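Local coordinates for protein glutathione S-transferase (Vibrio parahaemolyticus, PDB 7MIQ) that probably catalyses the conjugation of glutathione to electrophilic substrates, as a bacterial glutathione S-transferase of the Gtt2 class, at residues A[81-85]-A[159-163]; A[151-155]-A[191-196]. The contacts are given in a common frame with arbitrary orientation. Residue numbers count along the deposited sequence, not the author numbering.

Interaction 1: A[81-85]-A[159-163]; sequences LALFG and QFSVV
Segment 81-85 is an irregular linker between helices 66-76 and 88-114. A82 has positive backbone angles (43/52) and starts a type I turn to G85, closed by G85 N to A82 O at 2.9 Å. In the partner segment, 159-161 is extended and leads into helix 162-177, which V162 and V163 enter. The touching parts, CA 81 to 84 and CA 160 to 162, run 47° apart, and L83 is in register with S161, CA to CA 4.2 Å. From Q159 the backbone runs extended into F160, whose O accepts from two waters: water 1 also donates to L81 O and water 2 to A82 O, 2.7 Å each. The F160 ring (chi1 t) brings CD2 to 3.6 Å from L83 CD2; L83 (chi1 m, chi2 t) also packs on F18 and I22 of helix 10-22. S161 (chi1 p) accepts at OG from V163 N, 3.2 Å, while its CB lies 3.2 Å from L83 O. V162 N donates to that same L83 O at 2.8 Å and 170°, and V162 CG1 meets F84 CD1 at 3.9 Å. D164 OD2 receives S161 N, so S161-V162-V163-D164 forms the S-x-x-D N-capping motif of the glutathione S-transferase fold, here joined to the interdomain linker.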
ATOM      1  N   LEU A  81      -8.154 -17.054  12.086  0.54 19.26           N
ATOM      2  CA  LEU A  81      -7.472 -15.856  12.653  0.54 20.47           C
ATOM      3  C   LEU A  81      -8.070 -14.565  12.086  0.54 19.77           C
ATOM      4  O   LEU A  81      -7.746 -13.511  12.645  0.54 19.25           O
ATOM      5  CB  LEU A  81      -5.982 -15.952  12.310  0.54 19.65           C
ATOM      6  CG  LEU A  81      -5.053 -16.749  13.233  0.54 22.82           C
ATOM      7  CD1 LEU A  81      -4.875 -16.097  14.596  0.54 19.07           C
ATOM      8  CD2 LEU A  81      -5.465 -18.203  13.371  0.54 22.40           C
ATOM      9  N   ALA A  82      -8.749 -14.609  10.940  1.00 19.93           N
ATOM     10  CA  ALA A  82      -9.216 -13.405  10.238  1.00 19.62           C
ATOM     11  C   ALA A  82      -8.148 -12.300  10.207  1.00 13.16           C
ATOM     12  O   ALA A  82      -8.388 -11.160  10.604  1.00 13.88           O
ATOM     13  CB  ALA A  82     -10.511 -12.891  10.862  1.00 20.52           C
ATOM     14  N   LEU A  83      -6.938 -12.652   9.753  1.00 12.67           N
ATOM     15  CA  LEU A  83      -5.833 -11.692   9.817  1.00 12.43           C
ATOM     16  C   LEU A  83      -6.066 -10.461   8.945  1.00 17.79           C
ATOM     17  O   LEU A  83      -5.460  -9.412   9.198  1.00 15.40           O
ATOM     18  CB  LEU A  83      -4.512 -12.368   9.432  1.00 12.29           C
ATOM     19  CG  LEU A  83      -3.977 -13.390  10.445  1.00 15.11           C
ATOM     20  CD1 LEU A  83      -2.600 -13.905  10.053  1.00 12.09           C
ATOM     21  CD2 LEU A  83      -3.947 -12.809  11.862  1.00 13.83           C
ATOM     22  N   PHE A  84      -6.916 -10.555   7.926  1.00 13.83           N
ATOM     23  CA  PHE A  84      -7.270  -9.386   7.132  1.00 14.47           C
ATOM     24  C   PHE A  84      -8.573  -8.739   7.585  1.00 17.13           C
ATOM     25  O   PHE A  84      -9.014  -7.766   6.966  1.00 14.04           O
ATOM     26  CB  PHE A  84      -7.348  -9.751   5.644  1.00 15.92           C
ATOM     27  CG  PHE A  84      -6.002  -9.868   4.979  1.00 14.19           C
ATOM     28  CD1 PHE A  84      -5.309  -8.734   4.585  1.00 13.40           C
ATOM     29  CD2 PHE A  84      -5.428 -11.111   4.750  1.00 16.23           C
ATOM     30  CE1 PHE A  84      -4.069  -8.834   3.974  1.00 14.59           C
ATOM     31  CE2 PHE A  84      -4.186 -11.218   4.139  1.00 16.16           C
ATOM     32  CZ  PHE A  84      -3.505 -10.079   3.751  1.00 14.46           C
ATOM     33  N   GLY A  85      -9.187  -9.240   8.655  1.00 16.66           N
ATOM     34  CA  GLY A  85     -10.408  -8.648   9.171  1.00 17.74           C
ATOM     35  C   GLY A  85     -11.570  -9.618   9.129  1.00 18.94           C
ATOM     36  O   GLY A  85     -11.746 -10.330   8.137  1.00 17.56           O
ATOM     37  N   GLN A 159      -8.550  -7.012  17.543  1.00 17.60           N
ATOM     38  CA  GLN A 159      -8.012  -8.345  17.325  1.00 18.13           C
ATOM     39  C   GLN A 159      -6.682  -8.253  16.591  1.00 16.57           C
ATOM     40  O   GLN A 159      -6.459  -7.339  15.789  1.00 15.46           O
ATOM     41  CB  GLN A 159      -8.987  -9.225  16.529  1.00 19.66           C
ATOM     42  CG  GLN A 159     -10.170  -9.747  17.334  1.00 26.43           C
ATOM     43  CD  GLN A 159     -11.187  -8.671  17.655  1.00 40.58           C
ATOM     44  OE1 GLN A 159     -11.700  -7.997  16.760  1.00 46.57           O
ATOM     45  NE2 GLN A 159     -11.482  -8.500  18.938  1.00 33.95           N
ATOM     46  N   PHE A 160      -5.796  -9.201  16.891  1.00 15.04           N
ATOM     47  CA  PHE A 160      -4.543  -9.329  16.158  1.00 15.95           C
ATOM     48  C   PHE A 160      -4.831  -9.505  14.673  1.00 17.51           C
ATOM     49  O   PHE A 160      -5.700 -10.293  14.289  1.00 15.50           O
ATOM     50  CB  PHE A 160      -3.745 -10.519  16.698  1.00 14.73           C
ATOM     51  CG  PHE A 160      -2.461 -10.785  15.960  1.00 17.85           C
ATOM     52  CD1 PHE A 160      -1.305 -10.088  16.278  1.00 16.76           C
ATOM     53  CD2 PHE A 160      -2.403 -11.751  14.962  1.00 18.22           C
ATOM     54  CE1 PHE A 160      -0.119 -10.333  15.607  1.00 15.02           C
ATOM     55  CE2 PHE A 160      -1.221 -12.000  14.282  1.00 16.24           C
ATOM     56  CZ  PHE A 160      -0.077 -11.291  14.606  1.00 15.26           C
ATOM     57  N   SER A 161      -4.104  -8.764  13.837  1.00 15.34           N
ATOM     58  CA  SER A 161      -4.302  -8.810  12.395  1.00 11.94           C
ATOM     59  C   SER A 161      -2.954  -8.672  11.701  1.00 16.13           C
ATOM     60  O   SER A 161      -1.913  -8.499  12.341  1.00 14.29           O
ATOM     61  CB  SER A 161      -5.257  -7.706  11.929  1.00 14.58           C
ATOM     62  OG  SER A 161      -4.601  -6.448  11.919  1.00 14.71           O
ATOM     63  N   VAL A 162      -2.986  -8.730  10.366  1.00 13.83           N
ATOM     64  CA  VAL A 162      -1.769  -8.591   9.572  1.00 15.02           C
ATOM     65  C   VAL A 162      -1.085  -7.252   9.834  1.00 15.31           C
ATOM     66  O   VAL A 162       0.137  -7.131   9.687  1.00 12.53           O
ATOM     67  CB  VAL A 162      -2.098  -8.778   8.075  1.00 12.92           C
ATOM     68  CG1 VAL A 162      -2.992  -7.648   7.582  1.00 13.22           C
ATOM     69  CG2 VAL A 162      -0.820  -8.874   7.244  1.00 12.70           C
ATOM     70  N   VAL A 163      -1.849  -6.228  10.230  1.00 11.44           N
ATOM     71  CA  VAL A 163      -1.243  -4.928  10.508  1.00 14.03           C
ATOM     72  C   VAL A 163      -0.271  -5.023  11.675  1.00 12.93           C
ATOM     73  O   VAL A 163       0.738  -4.307  11.719  1.00 15.22           O
ATOM     74  CB  VAL A 163      -2.332  -3.868  10.769  1.00 13.43           C
ATOM     75  CG1 VAL A 163      -1.701  -2.491  10.967  1.00 14.32           C
ATOM     76  CG2 VAL A 163      -3.329  -3.833   9.616  1.00 14.22           C
TER
HETATM   77  O   HOH W   1      -6.461 -12.849  14.962  1.00 19.71           O
HETATM   78  O   HOH W   2      -8.095  -9.995  13.000  1.00 20.15           O

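Interaction 2: A[151-155]-A[191-196]; sequences ESEYI and RWFEQV
The backbone of 151-155 is non-repetitive as it leaves helix 127-151: S152 is extended (-134/141), E153 returns to helical angles (-68/-36), and Y154 is extended again (-123/174). Segment 191-196 is regular helix, the last part of helix 187-196, with Q195 N to R191 O at 3.1 Å and V196 N to W192 O at 2.8 Å. The closest CA pair is Y154 with W192, 6.9 Å. Within the loop, S152 OG donates to Y154 O at 2.6 Å. R191, W192, Q195 and V196 recur at the spacing of one helical face and make every contact. The R191 guanidinium gathers carbonyls in its plane: NH1 donates to E153 O at 2.8 Å and 167°, whereas NH2 reaches S152 O weakly at 3.2 Å and has L149 O as a further partner. R191 NH1 also holds Q195 OE1 at 3.0 Å, which orients the amide so that Q195 NE2 donates to E153 OE2 at 2.5 Å and, weakly, to Y154 OH at 3.0 Å. Beneath this polar layer, Y154 (chi1 m) places CE1 4.1 Å from V196 CG2, at the ring edge, and CD1 4.1 Å from W192 CD1. I155 (m, t) sends CD1 to within 3.6 Å of W192 CZ2. D164 OD1 accepts both W192 NE1 and I155 N, tying helix and loop to helix 162-177. The arrangement belongs to the all-helical C-terminal domain of the glutathione S-transferase fold, where helix 187-196 docks on the loop between helices 127-151 and 162-177.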
ATOM      1  N   GLU A 151      -5.758   3.189  23.021  1.00 28.24           N
ATOM      2  CA  GLU A 151      -7.196   3.009  22.897  1.00 32.53           C
ATOM      3  C   GLU A 151      -7.595   1.689  22.251  1.00 29.61           C
ATOM      4  O   GLU A 151      -8.775   1.325  22.313  1.00 26.57           O
ATOM      5  CB  GLU A 151      -7.816   4.163  22.091  1.00 33.88           C
ATOM      6  CG  GLU A 151      -7.467   4.139  20.614  1.00 38.21           C
ATOM      7  CD  GLU A 151      -8.150   5.237  19.825  1.00 57.42           C
ATOM      8  OE1 GLU A 151      -8.723   6.152  20.454  1.00 81.93           O
ATOM      9  OE2 GLU A 151      -8.116   5.181  18.574  1.00 32.29           O
ATOM     10  N   SER A 152      -6.661   0.966  21.642  1.00 22.20           N
ATOM     11  CA  SER A 152      -6.944  -0.298  20.978  1.00 19.71           C
ATOM     12  C   SER A 152      -5.881  -1.308  21.382  1.00 18.10           C
ATOM     13  O   SER A 152      -4.705  -0.959  21.505  1.00 16.86           O
ATOM     14  CB  SER A 152      -6.971  -0.116  19.448  1.00 21.40           C
ATOM     15  OG  SER A 152      -7.329  -1.313  18.776  1.00 20.60           O
ATOM     16  N   GLU A 153      -6.293  -2.560  21.603  1.00 18.86           N
ATOM     17  CA  GLU A 153      -5.320  -3.573  22.001  1.00 21.70           C
ATOM     18  C   GLU A 153      -4.346  -3.879  20.869  1.00 21.34           C
ATOM     19  O   GLU A 153      -3.159  -4.129  21.112  1.00 18.39           O
ATOM     20  CB  GLU A 153      -6.024  -4.846  22.466  1.00 19.86           C
ATOM     21  CG  GLU A 153      -5.053  -5.843  23.088  1.00 20.83           C
ATOM     22  CD  GLU A 153      -5.733  -7.042  23.712  1.00 37.08           C
ATOM     23  OE1 GLU A 153      -6.979  -7.114  23.672  1.00 52.75           O
ATOM     24  OE2 GLU A 153      -5.011  -7.916  24.239  1.00 35.38           O
ATOM     25  N   TYR A 154      -4.824  -3.864  19.631  1.00 19.41           N
ATOM     26  CA  TYR A 154      -3.983  -4.051  18.461  1.00 18.55           C
ATOM     27  C   TYR A 154      -4.141  -2.842  17.545  1.00 18.82           C
ATOM     28  O   TYR A 154      -4.955  -1.951  17.794  1.00 16.40           O
ATOM     29  CB  TYR A 154      -4.326  -5.371  17.759  1.00 15.81           C
ATOM     30  CG  TYR A 154      -4.055  -6.569  18.652  1.00 17.97           C
ATOM     31  CD1 TYR A 154      -2.772  -7.079  18.786  1.00 16.59           C
ATOM     32  CD2 TYR A 154      -5.076  -7.166  19.388  1.00 19.34           C
ATOM     33  CE1 TYR A 154      -2.510  -8.162  19.609  1.00 18.58           C
ATOM     34  CE2 TYR A 154      -4.823  -8.251  20.217  1.00 19.65           C
ATOM     35  CZ  TYR A 154      -3.537  -8.743  20.321  1.00 25.15           C
ATOM     36  OH  TYR A 154      -3.270  -9.819  21.137  1.00 24.91           O
ATOM     37  N   ILE A 155      -3.335  -2.789  16.483  1.00 13.72           N
ATOM     38  CA  ILE A 155      -3.241  -1.551  15.712  1.00 15.30           C
ATOM     39  C   ILE A 155      -4.535  -1.282  14.950  1.00 14.91           C
ATOM     40  O   ILE A 155      -5.131  -0.205  15.071  1.00 17.15           O
ATOM     41  CB  ILE A 155      -2.030  -1.588  14.765  1.00 16.17           C
ATOM     42  CG1 ILE A 155      -0.729  -1.666  15.572  1.00 14.51           C
ATOM     43  CG2 ILE A 155      -2.022  -0.350  13.886  1.00 15.07           C
ATOM     44  CD1 ILE A 155       0.520  -1.750  14.708  1.00 13.04           C
ATOM     45  N   ARG A 191       3.917  -1.839  25.439  1.00 15.08           N
ATOM     46  CA  ARG A 191       2.928  -2.827  25.873  1.00 15.33           C
ATOM     47  C   ARG A 191       2.522  -3.740  24.724  1.00 15.10           C
ATOM     48  O   ARG A 191       2.534  -4.970  24.851  1.00 17.14           O
ATOM     49  CB  ARG A 191       1.696  -2.110  26.439  1.00 17.41           C
ATOM     50  CG  ARG A 191       0.594  -3.004  27.028  1.00 21.17           C
ATOM     51  CD  ARG A 191      -0.383  -3.575  25.981  1.00 20.97           C
ATOM     52  NE  ARG A 191      -0.998  -2.555  25.138  1.00 20.26           N
ATOM     53  CZ  ARG A 191      -1.654  -2.814  24.014  1.00 20.66           C
ATOM     54  NH1 ARG A 191      -1.791  -4.050  23.562  1.00 20.76           N
ATOM     55  NH2 ARG A 191      -2.183  -1.806  23.322  1.00 19.36           N
ATOM     56  N   TRP A 192       2.111  -3.140  23.607  1.00 17.92           N
ATOM     57  CA  TRP A 192       1.685  -3.916  22.447  1.00 15.52           C
ATOM     58  C   TRP A 192       2.827  -4.772  21.912  1.00 15.45           C
ATOM     59  O   TRP A 192       2.633  -5.950  21.593  1.00 16.36           O
ATOM     60  CB  TRP A 192       1.150  -2.963  21.374  1.00 15.98           C
ATOM     61  CG  TRP A 192       1.126  -3.507  19.968  1.00 15.10           C
ATOM     62  CD1 TRP A 192       0.123  -4.221  19.376  1.00 17.19           C
ATOM     63  CD2 TRP A 192       2.148  -3.351  18.975  1.00 13.58           C
ATOM     64  NE1 TRP A 192       0.465  -4.531  18.079  1.00 17.97           N
ATOM     65  CE2 TRP A 192       1.704  -4.007  17.810  1.00 16.46           C
ATOM     66  CE3 TRP A 192       3.398  -2.721  18.961  1.00 18.57           C
ATOM     67  CZ2 TRP A 192       2.469  -4.057  16.643  1.00 15.98           C
ATOM     68  CZ3 TRP A 192       4.155  -2.767  17.801  1.00 13.63           C
ATOM     69  CH2 TRP A 192       3.687  -3.429  16.657  1.00 16.46           C
ATOM     70  N   PHE A 193       4.032  -4.203  21.829  1.00 16.25           N
ATOM     71  CA  PHE A 193       5.161  -4.959  21.299  1.00 15.86           C
ATOM     72  C   PHE A 193       5.530  -6.123  22.214  1.00 20.71           C
ATOM     73  O   PHE A 193       5.842  -7.219  21.733  1.00 16.60           O
ATOM     74  CB  PHE A 193       6.361  -4.042  21.089  1.00 19.13           C
ATOM     75  CG  PHE A 193       7.444  -4.653  20.243  1.00 16.33           C
ATOM     76  CD1 PHE A 193       8.417  -5.458  20.812  1.00 15.53           C
ATOM     77  CD2 PHE A 193       7.480  -4.429  18.881  1.00 16.79           C
ATOM     78  CE1 PHE A 193       9.411  -6.025  20.034  1.00 17.12           C
ATOM     79  CE2 PHE A 193       8.474  -4.993  18.096  1.00 19.53           C
ATOM     80  CZ  PHE A 193       9.436  -5.793  18.675  1.00 16.95           C
ATOM     81  N   GLU A 194       5.514  -5.903  23.531  1.00 19.93           N
ATOM     82  CA  GLU A 194       5.740  -7.008  24.458  1.00 19.90           C
ATOM     83  C   GLU A 194       4.726  -8.121  24.224  1.00 23.52           C
ATOM     84  O   GLU A 194       5.069  -9.308  24.258  1.00 22.85           O
ATOM     85  CB  GLU A 194       5.666  -6.501  25.900  1.00 18.24           C
ATOM     86  CG  GLU A 194       5.770  -7.585  26.970  1.00 21.81           C
ATOM     87  CD  GLU A 194       7.196  -7.821  27.444  1.00 28.56           C
ATOM     88  OE1 GLU A 194       8.111  -7.104  26.982  1.00 27.02           O
ATOM     89  OE2 GLU A 194       7.403  -8.726  28.283  1.00 27.88           O
ATOM     90  N   GLN A 195       3.477  -7.744  23.951  1.00 18.28           N
ATOM     91  CA  GLN A 195       2.409  -8.709  23.723  1.00 19.83           C
ATOM     92  C   GLN A 195       2.617  -9.465  22.414  1.00 20.56           C
ATOM     93  O   GLN A 195       2.596 -10.700  22.385  1.00 21.23           O
ATOM     94  CB  GLN A 195       1.074  -7.960  23.722  1.00 20.89           C
ATOM     95  CG  GLN A 195      -0.174  -8.789  23.820  1.00 28.37           C
ATOM     96  CD  GLN A 195      -1.390  -7.918  24.094  1.00 33.24           C
ATOM     97  OE1 GLN A 195      -1.266  -6.806  24.617  1.00 25.00           O
ATOM     98  NE2 GLN A 195      -2.566  -8.413  23.737  1.00 32.01           N
ATOM     99  N   VAL A 196       2.833  -8.733  21.321  1.00 18.43           N
ATOM    100  CA  VAL A 196       2.956  -9.361  20.009  1.00 18.70           C
ATOM    101  C   VAL A 196       4.233 -10.190  19.920  1.00 20.49           C
ATOM    102  O   VAL A 196       4.223 -11.313  19.400  1.00 18.62           O
ATOM    103  CB  VAL A 196       2.890  -8.285  18.908  1.00 18.61           C
ATOM    104  CG1 VAL A 196       3.229  -8.878  17.556  1.00 21.96           C
ATOM    105  CG2 VAL A 196       1.506  -7.649  18.876  1.00 15.89           C
TER

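Overall arrangement
The segments alternate along the chain in the order 81-85, 151-155, 159-163, 191-196, so the two contacts cross; their centres lie 13 Å apart. They share the connection between helices 127-151 and 162-177, and they touch directly: F160 N is 3.3 Å from Y154 CD2, and V163 CG1 is 3.6 Å from I155 CG2. The D164 carboxylate serves both contacts, one oxygen for each. Interaction 1 faces helix 10-22 of the thioredoxin-like domain, whereas interaction 2 lies within the helical domain. Together they join the interdomain linker to helix 187-196 through the start of helix 162-177, without touching the second subunit.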